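Local coordinates for polyphenol oxidase, chloroplastic (Malus domestica, PDB 6ELT), which is the C-terminal domain, released by self-cleavage during activation, of an enzyme that oxidises mono- and o-diphenols to o-diquinones, at residues E43-D48 with M91-R96. Residues are numbered along the deposited sequence; the frame is centred on the assembly and turned at random.
Sequences EGIEFD and MNTILR
Met-91 and Phe-47 form an antiparallel hydrogen-bonded pair with their side chains lying side by side; Met-91 N bonds to Phe-47 O, while the return bond from Phe-47 N to Met-91 O is weak. From the root outward, Met-91 CB sits above the Phe-47 ring, 4.2 Å from its centroid and 29° off the normal, an off-centre CH-pi contact. CG, held anti to the backbone N (chi1 -179°), runs past the rim near CZ, and SD reaches Phe-47 CZ at 3.7 Å, an oblique Met-aromatic contact; the bend at chi3 then turns the chain at its methyl end. At the ring edge, near its plane, lies Thr-93 CG2, 4.2 Å from Phe-47 CE1. Further along this face, Ile-45 CD1 meets Leu-95 CB at 3.9 Å.

On the other face Asn-92 lays its amide against Glu-46, the amide and carboxylate planes 24° apart. Asn-92 ND2 lies 3.2 Å from Glu-46 OE2, at too poor an angle for a hydrogen bond; OE2 is paired with Lys-126 and OE1 with Lys-90.

Thr-93 O accepts a bond from Ile-45 N at 2.9 Å, and Thr-93 N returns one to Ile-45 O. Gly-44 and Ile-45 both face Thr-93, a G1 beta bulge with Gly-44 at positive phi.

Strand 90-98 is an edge strand of its antiparallel sheet within this chain, beside 39-48, with 126-133 on the far side of the latter; Ile-45, Thr-93 and Leu-95 pack on Phe-78 of strand 73-80, in the second sheet.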
loop_
_atom_site.group_PDB
_atom_site.type_symbol
_atom_site.label_atom_id
_atom_site.label_comp_id
_atom_site.label_asym_id
_atom_site.label_seq_id
_atom_site.Cartn_x
_atom_site.Cartn_y
_atom_site.Cartn_z
ATOM N N GLU A 43 -1.706 6.796 2.155
ATOM C CA GLU A 43 -2.002 8.136 2.635
ATOM C C GLU A 43 -3.495 8.302 2.882
ATOM O O GLU A 43 -4.319 7.633 2.257
ATOM C CB GLU A 43 -1.575 9.158 1.577
ATOM C CG GLU A 43 -0.397 8.695 0.721
ATOM C CD GLU A 43 -0.078 9.640 -0.422
ATOM O OE1 GLU A 43 0.325 10.788 -0.139
ATOM O OE2 GLU A 43 -0.229 9.237 -1.600
ATOM N N GLY A 44 -3.835 9.215 3.788
ATOM C CA GLY A 44 -5.228 9.597 3.965
ATOM C C GLY A 44 -6.121 8.465 4.425
ATOM O O GLY A 44 -7.272 8.359 3.980
ATOM N N ILE A 45 -5.612 7.604 5.303
ATOM C CA ILE A 45 -6.415 6.524 5.870
ATOM C C ILE A 45 -7.403 7.143 6.850
ATOM O O ILE A 45 -6.998 7.795 7.821
ATOM C CB ILE A 45 -5.502 5.503 6.564
ATOM C CG1 ILE A 45 -4.516 4.889 5.568
ATOM C CG2 ILE A 45 -6.308 4.426 7.269
ATOM C CD1 ILE A 45 -3.477 3.991 6.196
ATOM N N GLU A 46 -8.707 6.957 6.601
ATOM C CA GLU A 46 -9.736 7.640 7.377
ATOM C C GLU A 46 -10.852 6.681 7.766
ATOM O O GLU A 46 -11.325 5.895 6.939
ATOM C CB GLU A 46 -10.373 8.769 6.570
ATOM C CG GLU A 46 -9.555 10.018 6.406
ATOM C CD GLU A 46 -10.430 11.200 6.019
ATOM O OE1 GLU A 46 -11.298 11.586 6.830
ATOM O OE2 GLU A 46 -10.262 11.726 4.901
ATOM N N PHE A 47 -11.314 6.801 9.008
ATOM C CA PHE A 47 -12.320 5.900 9.554
ATOM C C PHE A 47 -12.839 6.492 10.856
ATOM O O PHE A 47 -12.219 7.381 11.446
ATOM C CB PHE A 47 -11.734 4.500 9.810
ATOM C CG PHE A 47 -10.475 4.517 10.647
ATOM C CD1 PHE A 47 -9.236 4.691 10.049
ATOM C CD2 PHE A 47 -10.532 4.377 12.031
ATOM C CE1 PHE A 47 -8.087 4.720 10.801
ATOM C CE2 PHE A 47 -9.375 4.408 12.795
ATOM C CZ PHE A 47 -8.157 4.585 12.178
ATOM N N ASP A 48 -13.981 5.976 11.300
ATOM C CA ASP A 48 -14.510 6.324 12.615
ATOM C C ASP A 48 -13.701 5.606 13.692
ATOM O O ASP A 48 -13.485 4.392 13.608
ATOM C CB ASP A 48 -15.976 5.890 12.720
ATOM C CG ASP A 48 -16.931 6.825 11.998
ATOM O OD1 ASP A 48 -16.485 7.767 11.318
ATOM O OD2 ASP A 48 -18.151 6.592 12.097
ATOM N N MET A 91 -10.330 9.353 12.669
ATOM C CA MET A 91 -8.883 9.442 12.583
ATOM C C MET A 91 -8.497 9.557 11.120
ATOM O O MET A 91 -9.129 8.944 10.249
ATOM C CB MET A 91 -8.183 8.225 13.215
ATOM C CG MET A 91 -6.657 8.306 13.158
ATOM S SD MET A 91 -5.819 6.923 13.939
ATOM C CE MET A 91 -6.252 7.264 15.625
ATOM N N ASN A 92 -7.485 10.375 10.854
ATOM C CA ASN A 92 -6.908 10.533 9.525
ATOM C C ASN A 92 -5.418 10.270 9.686
ATOM O O ASN A 92 -4.718 11.037 10.362
ATOM C CB ASN A 92 -7.167 11.942 8.990
ATOM C CG ASN A 92 -6.872 12.062 7.506
ATOM O OD1 ASN A 92 -5.831 11.616 7.030
ATOM N ND2 ASN A 92 -7.795 12.656 6.768
ATOM N N THR A 93 -4.931 9.188 9.095
ATOM C CA THR A 93 -3.579 8.741 9.395
ATOM C C THR A 93 -2.923 8.182 8.137
ATOM O O THR A 93 -3.380 8.388 7.008
ATOM C CB THR A 93 -3.598 7.809 10.617
ATOM O OG1 THR A 93 -2.257 7.547 11.046
ATOM C CG2 THR A 93 -4.320 6.492 10.323
ATOM N N ILE A 94 -1.832 7.448 8.332
ATOM C CA ILE A 94 -0.944 7.053 7.246
ATOM C C ILE A 94 -0.300 5.738 7.653
ATOM O O ILE A 94 -0.224 5.406 8.838
ATOM C CB ILE A 94 0.119 8.162 7.024
ATOM C CG1 ILE A 94 0.988 7.910 5.795
ATOM C CG2 ILE A 94 0.998 8.314 8.250
ATOM C CD1 ILE A 94 1.711 9.162 5.350
ATOM N N LEU A 95 0.151 4.972 6.663
ATOM C CA LEU A 95 0.904 3.750 6.912
ATOM C C LEU A 95 2.108 3.742 5.985
ATOM O O LEU A 95 1.963 3.968 4.780
ATOM C CB LEU A 95 0.056 2.498 6.668
ATOM C CG LEU A 95 0.761 1.154 6.885
ATOM C CD1 LEU A 95 1.047 0.930 8.364
ATOM C CD2 LEU A 95 -0.048 0.001 6.261
ATOM N N ARG A 96 3.292 3.508 6.541
ATOM C CA ARG A 96 4.518 3.434 5.760
ATOM C C ARG A 96 5.166 2.071 5.958
ATOM O O ARG A 96 5.345 1.621 7.099
ATOM C CB ARG A 96 5.484 4.537 6.178
ATOM C CG ARG A 96 4.979 5.938 5.895
ATOM C CD ARG A 96 6.069 6.944 6.212
ATOM N NE ARG A 96 5.650 8.314 5.943
ATOM C CZ ARG A 96 5.035 9.097 6.825
ATOM N NH1 ARG A 96 4.759 8.644 8.038
ATOM N NH2 ARG A 96 4.693 10.335 6.494
#